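Local coordinates for Poly(A) RNA polymerase protein 2 (Saccharomyces cerevisiae, PDB 3NYB), which probably catalyses the addition of poly(A) tails to RNA as the polymerase subunit of TRAMP, an RNA surveillance complex, at residues T22-D27 against K314-N319; F246-W251 against S262-D267; E51-L56 against Y97-H102; L154-G159 against L192-L197; H63-Y68 against F138-G143. The protein carries 1 engineered substitution. All blocks are in the same frame, centred on the assembly; numbering follows the deposited sequence.

Contact 1: residues T22-D27 against K314-N319; sequences TFEIKD and KSILGN
Glu24, on helix 17-31, grips the start of an ST motif in loop 314-319, so that a helix near the beginning of the chain is tied to a turn near its end. Three bonds from the loop hold the carboxylate. Glu24 OE1 takes two of them: Ile316 N approaches along its syn lone pair at 2.8 Å, and Leu317 N comes from above the carboxylate plane at 3.1 Å in a nearly straight bond (168° at the hydrogen). Glu24 OE2 receives Ser315 OG at 2.5 Å, also on the syn side. The side chain delivers this group by standing with CG anti to the backbone N (chi1 -162°) and running extended beyond it. Leu317 slides past Glu24 in the opposite direction and sets CD1 4.1 Å from Ile25 CG1. An alanine in place of Glu24 would remove the carboxylate and would probably leave the loop's two backbone N-H groups without their acceptor and the turn less firmly held. Farther out, Trp5 NE1 also donates to OE2; the four donors would probably stabilise a buried negative charge, and Arg299 holds the loop through Ser315 O. The turn is closed by Gly318 N, which donates to Ser315 OG at 2.8 Å.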
# COMPACT_ATOMS: atom_id res chain seq x y z
N THR A 22 -14.37 -9.11 3.50
CA THR A 22 -13.71 -9.62 2.32
C THR A 22 -14.48 -9.25 1.05
O THR A 22 -13.91 -8.74 0.09
CB THR A 22 -13.56 -11.13 2.43
OG1 THR A 22 -12.56 -11.42 3.41
CG2 THR A 22 -13.16 -11.73 1.08
N PHE A 23 -15.78 -9.50 1.07
CA PHE A 23 -16.65 -9.18 -0.05
C PHE A 23 -16.70 -7.68 -0.34
O PHE A 23 -16.72 -7.27 -1.51
CB PHE A 23 -18.06 -9.70 0.19
CG PHE A 23 -18.14 -11.20 0.29
CD1 PHE A 23 -17.22 -11.99 -0.37
CD2 PHE A 23 -19.15 -11.80 1.02
CE1 PHE A 23 -17.30 -13.38 -0.29
CE2 PHE A 23 -19.23 -13.18 1.10
CZ PHE A 23 -18.30 -13.97 0.45
N GLU A 24 -16.71 -6.86 0.70
CA GLU A 24 -16.75 -5.42 0.49
C GLU A 24 -15.44 -4.93 -0.10
O GLU A 24 -15.43 -4.02 -0.93
CB GLU A 24 -17.08 -4.64 1.77
CG GLU A 24 -17.56 -3.22 1.44
CD GLU A 24 -17.67 -2.31 2.64
OE1 GLU A 24 -17.67 -2.80 3.79
OE2 GLU A 24 -17.76 -1.08 2.42
N ILE A 25 -14.32 -5.53 0.30
CA ILE A 25 -13.04 -5.17 -0.29
C ILE A 25 -13.09 -5.38 -1.81
O ILE A 25 -12.74 -4.47 -2.56
CB ILE A 25 -11.85 -5.93 0.34
CG1 ILE A 25 -11.78 -5.63 1.85
CG2 ILE A 25 -10.54 -5.53 -0.31
CD1 ILE A 25 -10.56 -6.20 2.53
N LYS A 26 -13.54 -6.56 -2.25
CA LYS A 26 -13.68 -6.87 -3.66
C LYS A 26 -14.64 -5.93 -4.38
O LYS A 26 -14.49 -5.64 -5.58
CB LYS A 26 -14.15 -8.31 -3.85
CG LYS A 26 -13.09 -9.37 -3.62
CD LYS A 26 -13.64 -10.76 -3.88
CE LYS A 26 -13.08 -11.80 -2.89
NZ LYS A 26 -12.01 -12.66 -3.46
N ASP A 27 -15.64 -5.44 -3.67
CA ASP A 27 -16.61 -4.54 -4.30
C ASP A 27 -15.96 -3.20 -4.60
O ASP A 27 -16.04 -2.70 -5.73
CB ASP A 27 -17.84 -4.38 -3.41
CG ASP A 27 -18.65 -5.65 -3.33
OD1 ASP A 27 -18.49 -6.50 -4.24
OD2 ASP A 27 -19.45 -5.80 -2.38
N LYS A 314 -25.23 -1.48 5.28
CA LYS A 314 -24.13 -0.87 6.02
C LYS A 314 -22.79 -1.17 5.38
O LYS A 314 -22.67 -2.07 4.55
CB LYS A 314 -24.13 -1.29 7.49
CG LYS A 314 -25.22 -0.63 8.30
CD LYS A 314 -25.45 0.80 7.83
CE LYS A 314 -26.69 1.40 8.48
NZ LYS A 314 -26.59 1.33 9.96
N SER A 315 -21.78 -0.39 5.76
CA SER A 315 -20.46 -0.50 5.17
C SER A 315 -19.40 -0.56 6.25
O SER A 315 -19.36 0.29 7.13
CB SER A 315 -20.18 0.70 4.28
OG SER A 315 -18.83 0.68 3.87
N ILE A 316 -18.55 -1.58 6.17
CA ILE A 316 -17.45 -1.74 7.12
C ILE A 316 -16.30 -0.80 6.75
O ILE A 316 -15.82 -0.04 7.59
CB ILE A 316 -16.92 -3.17 7.12
CG1 ILE A 316 -17.97 -4.15 7.64
CG2 ILE A 316 -15.68 -3.27 7.98
CD1 ILE A 316 -17.54 -5.60 7.49
N LEU A 317 -15.88 -0.87 5.48
CA LEU A 317 -14.78 -0.06 4.97
C LEU A 317 -15.09 1.44 4.99
O LEU A 317 -14.21 2.25 5.25
CB LEU A 317 -14.42 -0.46 3.54
CG LEU A 317 -13.77 -1.80 3.23
CD1 LEU A 317 -13.67 -1.99 1.72
CD2 LEU A 317 -12.40 -1.84 3.86
N GLY A 318 -16.34 1.78 4.71
CA GLY A 318 -16.74 3.14 4.41
C GLY A 318 -16.10 4.26 5.23
O GLY A 318 -15.67 5.26 4.67
N ASN A 319 -16.06 4.10 6.55
CA ASN A 319 -15.53 5.15 7.41
C ASN A 319 -14.01 5.04 7.62
O ASN A 319 -13.37 5.99 8.08
CB ASN A 319 -16.28 5.20 8.74
CG ASN A 319 -16.00 6.48 9.52
OD1 ASN A 319 -14.85 6.79 9.83
ND2 ASN A 319 -17.05 7.23 9.84

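Contact 2: residues F246-W251 against S262-D267; sequences FPKSTW and SLAIQD
The ammonium of Lys248 is met by three carbonyl oxygens: a hydrogen bond to Tyr231 O, a weak one to Asp232 O, and a weak one across the contact, from NZ to Ser262 O at 3.4 Å. Bends at chi2 (-75°) and chi4 (75°) fold the chain inward, so that Lys248 CE rests 3.4 Å from Ala264 CB on the way. At the other end of the contact, Gln266 lies against two aromatic rings. Gln266 CA lies 3.4 Å from Trp251 CH2, while its NE2 sits over one face of the indole, 3.8 Å from Trp251 CZ2, with the amide turned 76° from the ring plane. Phe246 puts CZ over that same indole face and close to the amide, 3.8 Å from Gln266 NE2. Both segments are bonded through their backbones to strand 234-238, Phe246 to Ala235 and Gln266 to Leu236, so they flank one strand of the hairpin formed with 243-247. Pro247 packs on Gly53 of the Protein AIR2 chain. Backbone carbonyls would probably offset the lysine charge, and because Gln266 NE2 also bonds Glu271 O, the amide can lie against aromatic carbon without forfeiting a polar partner.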
# COMPACT_ATOMS: atom_id res chain seq x y z
N PHE A 246 15.75 -8.12 9.05
CA PHE A 246 17.05 -8.16 9.70
C PHE A 246 17.21 -6.99 10.66
O PHE A 246 16.64 -5.93 10.43
CB PHE A 246 18.21 -8.26 8.70
CG PHE A 246 18.23 -7.17 7.66
CD1 PHE A 246 18.92 -5.99 7.88
CD2 PHE A 246 17.59 -7.35 6.44
CE1 PHE A 246 18.95 -5.00 6.92
CE2 PHE A 246 17.63 -6.36 5.48
CZ PHE A 246 18.31 -5.18 5.72
N PRO A 247 17.97 -7.19 11.75
CA PRO A 247 18.10 -6.14 12.77
C PRO A 247 18.91 -4.96 12.23
O PRO A 247 19.84 -5.16 11.45
CB PRO A 247 18.87 -6.85 13.90
CG PRO A 247 18.86 -8.32 13.55
CD PRO A 247 18.78 -8.38 12.07
N LYS A 248 18.54 -3.75 12.63
CA LYS A 248 19.24 -2.57 12.14
C LYS A 248 20.72 -2.69 12.41
O LYS A 248 21.55 -2.35 11.56
CB LYS A 248 18.70 -1.31 12.83
CG LYS A 248 17.21 -1.08 12.66
CD LYS A 248 16.88 -0.57 11.27
CE LYS A 248 15.39 -0.33 11.12
NZ LYS A 248 14.93 0.90 11.83
N SER A 249 21.04 -3.21 13.59
CA SER A 249 22.42 -3.29 14.08
C SER A 249 23.37 -4.03 13.15
O SER A 249 24.58 -3.79 13.19
CB SER A 249 22.43 -3.93 15.47
OG SER A 249 21.46 -4.96 15.55
N THR A 250 22.83 -4.91 12.31
CA THR A 250 23.65 -5.66 11.36
C THR A 250 23.84 -4.91 10.04
O THR A 250 24.78 -5.19 9.29
CB THR A 250 23.04 -7.05 11.05
OG1 THR A 250 22.02 -6.93 10.05
CG2 THR A 250 22.45 -7.67 12.31
N TRP A 251 22.95 -3.96 9.76
CA TRP A 251 23.07 -3.15 8.55
C TRP A 251 24.09 -2.06 8.81
O TRP A 251 23.73 -0.95 9.21
CB TRP A 251 21.73 -2.53 8.15
CG TRP A 251 21.67 -2.13 6.70
CD1 TRP A 251 22.72 -2.01 5.84
CD2 TRP A 251 20.50 -1.75 5.96
NE1 TRP A 251 22.28 -1.61 4.60
CE2 TRP A 251 20.93 -1.44 4.65
CE3 TRP A 251 19.15 -1.66 6.27
CZ2 TRP A 251 20.03 -1.04 3.66
CZ3 TRP A 251 18.26 -1.26 5.28
CH2 TRP A 251 18.71 -0.96 3.99
N SER A 262 12.37 5.12 12.39
CA SER A 262 12.04 5.36 11.00
C SER A 262 12.03 4.06 10.21
O SER A 262 12.74 3.11 10.53
CB SER A 262 13.04 6.35 10.38
OG SER A 262 14.36 5.83 10.41
N LEU A 263 11.20 4.02 9.16
CA LEU A 263 11.06 2.82 8.36
C LEU A 263 12.33 2.55 7.57
O LEU A 263 12.85 3.44 6.90
CB LEU A 263 9.90 2.99 7.38
CG LEU A 263 9.08 1.76 7.02
CD1 LEU A 263 8.43 1.96 5.65
CD2 LEU A 263 9.95 0.52 7.02
N ALA A 264 12.83 1.32 7.65
CA ALA A 264 14.03 0.93 6.91
C ALA A 264 13.75 -0.26 6.01
O ALA A 264 13.57 -1.39 6.47
CB ALA A 264 15.14 0.60 7.86
N ILE A 265 13.72 0.01 4.71
CA ILE A 265 13.50 -1.02 3.72
C ILE A 265 14.67 -0.98 2.75
O ILE A 265 15.00 0.08 2.22
CB ILE A 265 12.17 -0.80 2.97
CG1 ILE A 265 10.99 -1.02 3.91
CG2 ILE A 265 12.05 -1.75 1.80
CD1 ILE A 265 9.67 -0.60 3.31
N GLN A 266 15.29 -2.14 2.53
CA GLN A 266 16.48 -2.22 1.71
C GLN A 266 16.22 -1.89 0.24
O GLN A 266 15.38 -2.52 -0.41
CB GLN A 266 17.10 -3.62 1.82
CG GLN A 266 18.53 -3.71 1.33
CD GLN A 266 19.25 -4.90 1.90
OE1 GLN A 266 18.81 -6.05 1.73
NE2 GLN A 266 20.37 -4.66 2.58
N ASP A 267 16.94 -0.89 -0.26
CA ASP A 267 16.80 -0.47 -1.65
C ASP A 267 17.20 -1.60 -2.59
O ASP A 267 18.34 -2.06 -2.54
CB ASP A 267 17.65 0.77 -1.92
CG ASP A 267 17.33 1.44 -3.24
OD1 ASP A 267 16.61 0.82 -4.06
OD2 ASP A 267 17.79 2.59 -3.46

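Contact 3: residues E51-L56 against Y97-H102; sequences EAVKQL and YSLASH
His102, on helix 92-105, reaches across to residues 51-56, on and just past helix 36-54, and its conformation organises this helix-to-helix contact of the palm domain. CG stands anti to the backbone N (chi1 -179°), which places it beside the carbonyl carbon and points the imidazole at the facing helix, with Leu56 over one face and Ala52 O and Gln55 NE2 at the edge. Leu56 has CG anti to its carbonyl carbon and meets the histidine tip to tip: CD2 sits over the ring, 3.8 Å from the His102 centroid and 15° off its normal, a CH-pi contact. The ring edge takes different neighbours. Ala52 O lies near the ring plane, 3.0 Å from His102 CE1, and Gln55 NE2 approaches the same edge, its amide turned 74° from the imidazole. Gln55 is extended, and its OE1 has a weak bond to Lys106 NZ. The other Leu56 methyl, CD1, leans on the backbone of the facing helix, 3.8 Å from Leu99 CA. Leu99, with CG anti to its backbone N, brings CD1 to within 4.2 Å of Val53 CG2. An alanine in place of His102 would remove the imidazole and would probably deprive Leu56 of its flat platform and loosen the seam. A leucine methyl thus covers one face of the histidine while polar atoms line its edge, where the carbonyl of Ala52 would probably favour a more positive ring.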
# COMPACT_ATOMS: atom_id res chain seq x y z
N GLU A 51 1.64 12.50 -29.42
CA GLU A 51 1.64 13.20 -30.69
C GLU A 51 2.14 14.64 -30.52
O GLU A 51 2.84 15.17 -31.37
CB GLU A 51 0.24 13.12 -31.33
CG GLU A 51 0.05 13.94 -32.60
CD GLU A 51 -0.94 15.08 -32.42
OE1 GLU A 51 -1.37 15.66 -33.45
OE2 GLU A 51 -1.31 15.40 -31.26
N ALA A 52 1.81 15.26 -29.39
CA ALA A 52 2.30 16.61 -29.11
C ALA A 52 3.80 16.64 -28.82
O ALA A 52 4.45 17.66 -29.03
CB ALA A 52 1.53 17.25 -27.96
N VAL A 53 4.34 15.53 -28.33
CA VAL A 53 5.76 15.43 -28.04
C VAL A 53 6.54 15.23 -29.35
O VAL A 53 7.57 15.86 -29.57
CB VAL A 53 6.05 14.28 -27.05
CG1 VAL A 53 7.55 14.09 -26.86
CG2 VAL A 53 5.38 14.56 -25.70
N LYS A 54 6.01 14.38 -30.22
CA LYS A 54 6.59 14.19 -31.54
C LYS A 54 6.85 15.53 -32.21
O LYS A 54 7.85 15.70 -32.90
CB LYS A 54 5.65 13.35 -32.41
CG LYS A 54 5.49 11.89 -31.98
CD LYS A 54 6.84 11.21 -31.81
CE LYS A 54 6.82 9.79 -32.37
NZ LYS A 54 5.61 9.03 -31.97
N GLN A 55 5.95 16.49 -31.99
CA GLN A 55 6.08 17.81 -32.61
C GLN A 55 7.34 18.56 -32.23
O GLN A 55 7.87 19.34 -33.03
CB GLN A 55 4.86 18.67 -32.30
CG GLN A 55 3.65 18.34 -33.12
CD GLN A 55 2.39 18.85 -32.49
OE1 GLN A 55 1.29 18.66 -33.03
NE2 GLN A 55 2.52 19.49 -31.34
N LEU A 56 7.81 18.37 -31.00
CA LEU A 56 9.07 18.97 -30.56
C LEU A 56 10.25 18.11 -30.98
O LEU A 56 11.26 18.60 -31.49
CB LEU A 56 9.11 19.14 -29.04
CG LEU A 56 8.12 20.09 -28.37
CD1 LEU A 56 8.50 20.30 -26.92
CD2 LEU A 56 8.03 21.42 -29.10
N TYR A 97 10.92 22.61 -19.60
CA TYR A 97 10.41 23.97 -19.77
C TYR A 97 9.80 24.14 -21.16
O TYR A 97 8.76 24.78 -21.32
CB TYR A 97 11.51 25.01 -19.53
CG TYR A 97 12.24 24.86 -18.22
CD1 TYR A 97 13.63 25.02 -18.16
CD2 TYR A 97 11.56 24.54 -17.05
CE1 TYR A 97 14.31 24.88 -16.96
CE2 TYR A 97 12.23 24.40 -15.85
CZ TYR A 97 13.61 24.57 -15.81
OH TYR A 97 14.28 24.42 -14.62
N SER A 98 10.45 23.54 -22.15
CA SER A 98 10.00 23.65 -23.54
C SER A 98 8.71 22.87 -23.78
O SER A 98 7.81 23.35 -24.47
CB SER A 98 11.09 23.14 -24.49
OG SER A 98 12.31 23.81 -24.24
N LEU A 99 8.65 21.66 -23.23
CA LEU A 99 7.45 20.84 -23.30
C LEU A 99 6.29 21.56 -22.61
O LEU A 99 5.17 21.59 -23.14
CB LEU A 99 7.71 19.50 -22.60
CG LEU A 99 6.57 18.49 -22.55
CD1 LEU A 99 5.85 18.38 -23.91
CD2 LEU A 99 7.08 17.13 -22.10
N ALA A 100 6.56 22.12 -21.43
CA ALA A 100 5.55 22.89 -20.70
C ALA A 100 5.02 24.02 -21.54
O ALA A 100 3.82 24.09 -21.83
CB ALA A 100 6.12 23.43 -19.39
N SER A 101 5.91 24.93 -21.92
CA SER A 101 5.53 26.04 -22.77
C SER A 101 4.66 25.57 -23.93
O SER A 101 3.67 26.21 -24.27
CB SER A 101 6.78 26.73 -23.30
OG SER A 101 6.58 28.11 -23.42
N HIS A 102 5.02 24.43 -24.50
CA HIS A 102 4.34 23.90 -25.70
C HIS A 102 2.95 23.32 -25.38
O HIS A 102 1.99 23.54 -26.11
CB HIS A 102 5.25 22.86 -26.37
CG HIS A 102 4.69 22.26 -27.63
ND1 HIS A 102 4.59 20.90 -27.82
CD2 HIS A 102 4.22 22.84 -28.76
CE1 HIS A 102 4.07 20.67 -29.01
NE2 HIS A 102 3.83 21.83 -29.60

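Contact 4: residues L154-G159 against L192-L197; sequences LDDTPG and LVFSFL
The connection between helices 145-155 and 160-173, residues 156-159, packs here against the flank of helix 186-198. Thr157 is the residue that bridges. Its first torsion, -52°, puts OG1 beside the backbone N and CG2 anti to it, so the two branches part and each finds its own neighbour on the helix. Thr157 OG1 lies at the edge of the Phe194 ring, near its plane, 3.5 Å from Phe194 CE1, and is itself hydrogen-bonded to Trp153 O. Thr157 CG2 goes to the next turn and touches Leu197 CD2 at 3.4 Å. Phe194, with CG anti to the backbone N (chi1 169°), crosses Thr157 at about a right angle, and its ring also stacks with Trp153 one turn back in the first helix. Beyond Thr157, Leu197 CD2 reaches the backbone of the connection, 3.9 Å from Pro158 O and 4.0 Å from Gly159 C. Gly159 is the N-cap of helix 160-173, and its positive phi of 108° would jam a side chain against the preceding carbonyl. Leu197 packs on Leu163 as well, so the helix after the connection shares the same apolar surface. No hydrogen bond crosses between the two segments. The arrangement is that of a helix-to-helix connection, with Gly159 at the N-cap of its second helix, packed on helix 186-198 in the largely helical part of the chain.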
# COMPACT_ATOMS: atom_id res chain seq x y z
N LEU A 154 3.67 -9.47 -7.96
CA LEU A 154 2.26 -9.49 -8.35
C LEU A 154 1.87 -10.81 -8.97
O LEU A 154 0.71 -11.19 -8.97
CB LEU A 154 1.95 -8.36 -9.31
CG LEU A 154 1.89 -6.97 -8.66
CD1 LEU A 154 1.72 -5.86 -9.70
CD2 LEU A 154 0.77 -6.93 -7.63
N ASP A 155 2.85 -11.52 -9.51
CA ASP A 155 2.61 -12.84 -10.07
C ASP A 155 2.46 -13.92 -8.99
O ASP A 155 1.50 -14.69 -9.02
CB ASP A 155 3.73 -13.21 -11.03
CG ASP A 155 3.75 -12.33 -12.26
OD1 ASP A 155 4.83 -12.16 -12.85
OD2 ASP A 155 2.67 -11.81 -12.63
N ASP A 156 3.38 -13.96 -8.04
CA ASP A 156 3.36 -15.03 -7.05
C ASP A 156 2.71 -14.64 -5.72
O ASP A 156 3.06 -15.20 -4.67
CB ASP A 156 4.76 -15.62 -6.83
CG ASP A 156 5.76 -14.62 -6.27
OD1 ASP A 156 6.78 -14.37 -6.94
OD2 ASP A 156 5.52 -14.10 -5.16
N THR A 157 1.76 -13.71 -5.76
CA THR A 157 1.14 -13.22 -4.53
C THR A 157 -0.34 -12.88 -4.66
O THR A 157 -0.69 -11.74 -4.90
CB THR A 157 1.85 -11.96 -4.01
OG1 THR A 157 3.26 -12.20 -3.91
CG2 THR A 157 1.32 -11.57 -2.64
N PRO A 158 -1.21 -13.88 -4.49
CA PRO A 158 -2.64 -13.56 -4.53
C PRO A 158 -3.05 -12.63 -3.38
O PRO A 158 -2.76 -12.91 -2.22
CB PRO A 158 -3.31 -14.93 -4.39
CG PRO A 158 -2.26 -15.91 -4.84
CD PRO A 158 -0.97 -15.33 -4.38
N GLY A 159 -3.72 -11.53 -3.72
CA GLY A 159 -4.21 -10.61 -2.71
C GLY A 159 -3.41 -9.33 -2.66
O GLY A 159 -3.87 -8.32 -2.10
N LEU A 192 5.58 -3.53 2.22
CA LEU A 192 4.98 -3.89 3.51
C LEU A 192 3.91 -4.96 3.37
O LEU A 192 3.90 -5.94 4.11
CB LEU A 192 4.36 -2.66 4.17
CG LEU A 192 5.29 -1.51 4.54
CD1 LEU A 192 4.45 -0.35 5.07
CD2 LEU A 192 6.33 -1.95 5.56
N VAL A 193 2.99 -4.75 2.44
CA VAL A 193 1.93 -5.70 2.21
C VAL A 193 2.52 -7.02 1.77
O VAL A 193 2.20 -8.07 2.31
CB VAL A 193 0.96 -5.19 1.14
CG1 VAL A 193 -0.21 -6.14 0.96
CG2 VAL A 193 0.46 -3.83 1.53
N PHE A 194 3.40 -6.96 0.77
CA PHE A 194 4.00 -8.17 0.23
C PHE A 194 4.66 -8.99 1.33
O PHE A 194 4.37 -10.18 1.48
CB PHE A 194 5.02 -7.82 -0.85
CG PHE A 194 5.87 -8.98 -1.27
CD1 PHE A 194 5.29 -10.14 -1.76
CD2 PHE A 194 7.26 -8.90 -1.20
CE1 PHE A 194 6.07 -11.20 -2.16
CE2 PHE A 194 8.04 -9.96 -1.59
CZ PHE A 194 7.45 -11.11 -2.08
N SER A 195 5.53 -8.34 2.10
CA SER A 195 6.19 -9.00 3.20
C SER A 195 5.16 -9.67 4.10
O SER A 195 5.16 -10.90 4.27
CB SER A 195 7.00 -7.99 4.00
OG SER A 195 7.23 -8.46 5.32
N PHE A 196 4.26 -8.87 4.66
CA PHE A 196 3.21 -9.36 5.54
C PHE A 196 2.52 -10.61 4.99
O PHE A 196 2.46 -11.64 5.66
CB PHE A 196 2.20 -8.25 5.80
CG PHE A 196 0.84 -8.73 6.22
CD1 PHE A 196 0.60 -9.12 7.53
CD2 PHE A 196 -0.21 -8.77 5.31
CE1 PHE A 196 -0.67 -9.54 7.92
CE2 PHE A 196 -1.47 -9.19 5.69
CZ PHE A 196 -1.70 -9.59 7.00
N LEU A 197 2.02 -10.53 3.76
CA LEU A 197 1.37 -11.67 3.13
C LEU A 197 2.27 -12.91 3.14
O LEU A 197 1.85 -13.98 3.58
CB LEU A 197 0.98 -11.33 1.68
CG LEU A 197 -0.49 -11.04 1.32
CD1 LEU A 197 -1.21 -10.20 2.36
CD2 LEU A 197 -0.61 -10.41 -0.06

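Contact 5: residues H63-Y68 against F138-G143; sequences HVFGSY and FERTNG
Phe65, on strand 62-65, has the largest share of this contact, and Arg140 and Thr141, from the loop between strand 132-137 and helix 145-155, close round its ring. CG of Phe65 stands between the backbone N and the carbonyl carbon (chi1 68°), the crowded position, which turns the ring out toward the facing loop. Arg140 lies over a face: its CA is 4.1 Å from the Phe65 centroid and 16° off the normal, a CH-pi contact made by the backbone carbon. From there the side chain, extended from CG to NE, slides past Phe65 in the opposite direction, and Arg140 NE comes 3.8 Å from Phe65 CB. The guanidinium is turned 66° from the ring plane, so it does not lie flat on the phenyl. Its far end nears His63, with Arg140 NH2 4.4 Å from His63 CB. Thr141 takes the ring edge, OG1 being in the ring plane, 3.5 Å from Phe65 CE1. Phe65 also packs on Asp80 and Val82 of the neighbouring strand 79-83. The turn that follows Phe65 holds the Gly66-Ser67 pair, consistent with the glycine-serine signature of the nucleotidyltransferase fold. With no hydrogen bond between the segments, the contact depends on the ring and on the carbon part of the arginine, while the guanidinium is carried beyond the ring toward the exposed His63.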
# COMPACT_ATOMS: atom_id res chain seq x y z
N HIS A 63 5.81 6.50 -22.87
CA HIS A 63 5.30 5.27 -22.30
C HIS A 63 4.77 5.42 -20.88
O HIS A 63 5.34 6.14 -20.06
CB HIS A 63 6.36 4.17 -22.35
CG HIS A 63 6.83 3.86 -23.74
ND1 HIS A 63 5.99 3.32 -24.70
CD2 HIS A 63 8.03 4.03 -24.33
CE1 HIS A 63 6.67 3.17 -25.82
NE2 HIS A 63 7.90 3.59 -25.63
N VAL A 64 3.66 4.75 -20.60
CA VAL A 64 3.09 4.75 -19.27
C VAL A 64 3.85 3.76 -18.41
O VAL A 64 3.97 2.60 -18.79
CB VAL A 64 1.62 4.29 -19.30
CG1 VAL A 64 1.05 4.18 -17.86
CG2 VAL A 64 0.77 5.20 -20.17
N PHE A 65 4.36 4.21 -17.26
CA PHE A 65 4.99 3.31 -16.29
C PHE A 65 4.38 3.50 -14.89
O PHE A 65 3.83 4.55 -14.59
CB PHE A 65 6.50 3.57 -16.22
CG PHE A 65 6.85 4.92 -15.63
CD1 PHE A 65 7.11 5.06 -14.27
CD2 PHE A 65 6.90 6.05 -16.43
CE1 PHE A 65 7.43 6.30 -13.72
CE2 PHE A 65 7.23 7.29 -15.89
CZ PHE A 65 7.49 7.42 -14.54
N GLY A 66 4.50 2.50 -14.02
CA GLY A 66 4.12 2.68 -12.64
C GLY A 66 2.72 2.19 -12.31
O GLY A 66 2.24 1.21 -12.89
N SER A 67 2.06 2.88 -11.39
CA SER A 67 0.74 2.48 -10.91
C SER A 67 -0.20 2.10 -12.04
O SER A 67 -1.05 1.22 -11.88
CB SER A 67 0.12 3.60 -10.09
OG SER A 67 0.84 3.78 -8.88
N TYR A 68 -0.07 2.77 -13.19
CA TYR A 68 -1.04 2.58 -14.26
C TYR A 68 -0.74 1.42 -15.22
O TYR A 68 -1.62 1.02 -15.96
CB TYR A 68 -1.30 3.89 -15.03
CG TYR A 68 -2.35 4.80 -14.40
CD1 TYR A 68 -3.67 4.79 -14.85
CD2 TYR A 68 -2.02 5.67 -13.36
CE1 TYR A 68 -4.63 5.62 -14.29
CE2 TYR A 68 -2.98 6.51 -12.79
CZ TYR A 68 -4.28 6.48 -13.26
OH TYR A 68 -5.25 7.30 -12.70
N PHE A 138 11.74 12.32 -18.13
CA PHE A 138 12.59 11.65 -19.13
C PHE A 138 13.30 10.44 -18.55
O PHE A 138 14.29 9.97 -19.09
CB PHE A 138 13.62 12.62 -19.73
CG PHE A 138 13.01 13.82 -20.40
CD1 PHE A 138 12.54 13.74 -21.70
CD2 PHE A 138 12.92 15.03 -19.73
CE1 PHE A 138 11.97 14.84 -22.30
CE2 PHE A 138 12.36 16.13 -20.34
CZ PHE A 138 11.88 16.04 -21.62
N GLU A 139 12.76 9.93 -17.45
CA GLU A 139 13.39 8.82 -16.73
C GLU A 139 12.36 8.19 -15.79
O GLU A 139 11.69 8.90 -15.04
CB GLU A 139 14.58 9.35 -15.94
CG GLU A 139 15.44 8.30 -15.26
CD GLU A 139 16.79 8.86 -14.83
OE1 GLU A 139 17.69 8.99 -15.70
OE2 GLU A 139 16.97 9.16 -13.63
N ARG A 140 12.20 6.87 -15.84
CA ARG A 140 11.30 6.21 -14.90
C ARG A 140 11.69 6.61 -13.49
O ARG A 140 12.87 6.78 -13.21
CB ARG A 140 11.32 4.70 -15.07
CG ARG A 140 10.73 4.28 -16.39
CD ARG A 140 10.48 2.78 -16.52
NE ARG A 140 9.80 2.53 -17.79
CZ ARG A 140 10.39 2.63 -18.97
NH1 ARG A 140 11.69 2.96 -19.06
NH2 ARG A 140 9.70 2.41 -20.08
N THR A 141 10.71 6.76 -12.61
CA THR A 141 10.99 7.24 -11.27
C THR A 141 11.05 6.12 -10.24
O THR A 141 11.48 6.33 -9.11
CB THR A 141 9.97 8.32 -10.80
OG1 THR A 141 8.64 7.78 -10.81
CG2 THR A 141 10.05 9.57 -11.68
N ASN A 142 10.64 4.92 -10.63
CA ASN A 142 10.68 3.80 -9.69
C ASN A 142 11.79 2.81 -9.99
O ASN A 142 11.54 1.66 -10.36
CB ASN A 142 9.32 3.10 -9.61
CG ASN A 142 8.93 2.79 -8.18
OD1 ASN A 142 7.76 2.53 -7.88
ND2 ASN A 142 9.90 2.83 -7.28
N GLY A 143 13.03 3.26 -9.82
CA GLY A 143 14.20 2.43 -10.06
C GLY A 143 14.07 1.59 -11.31
O GLY A 143 13.46 2.00 -12.30

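Overall arrangement
Contacts 1 and 4 are buried, contacts 2 and 3 partly so, and contact 5 lies at the surface. Contacts 3 and 5 belong to the same palm range and cross along the chain, their centres 19 Å apart, with helix 36-54 leading into strand 62-65. Contact 1, by contrast, closes a loop that encloses all the others along the chain, and it lies on the opposite side of the chain's centre from contacts 3 and 5. Contacts 2 and 4 touch directly, Ile265 CD1 to Leu192 CD2 at 4.2 Å. The chemistry of the five differs with their place: a gripped carboxylate in contact 1, a glutamine against aromatic rings and a weakly bonded lysine in contact 2, and hydrocarbon or ring packing in contacts 3, 4 and 5.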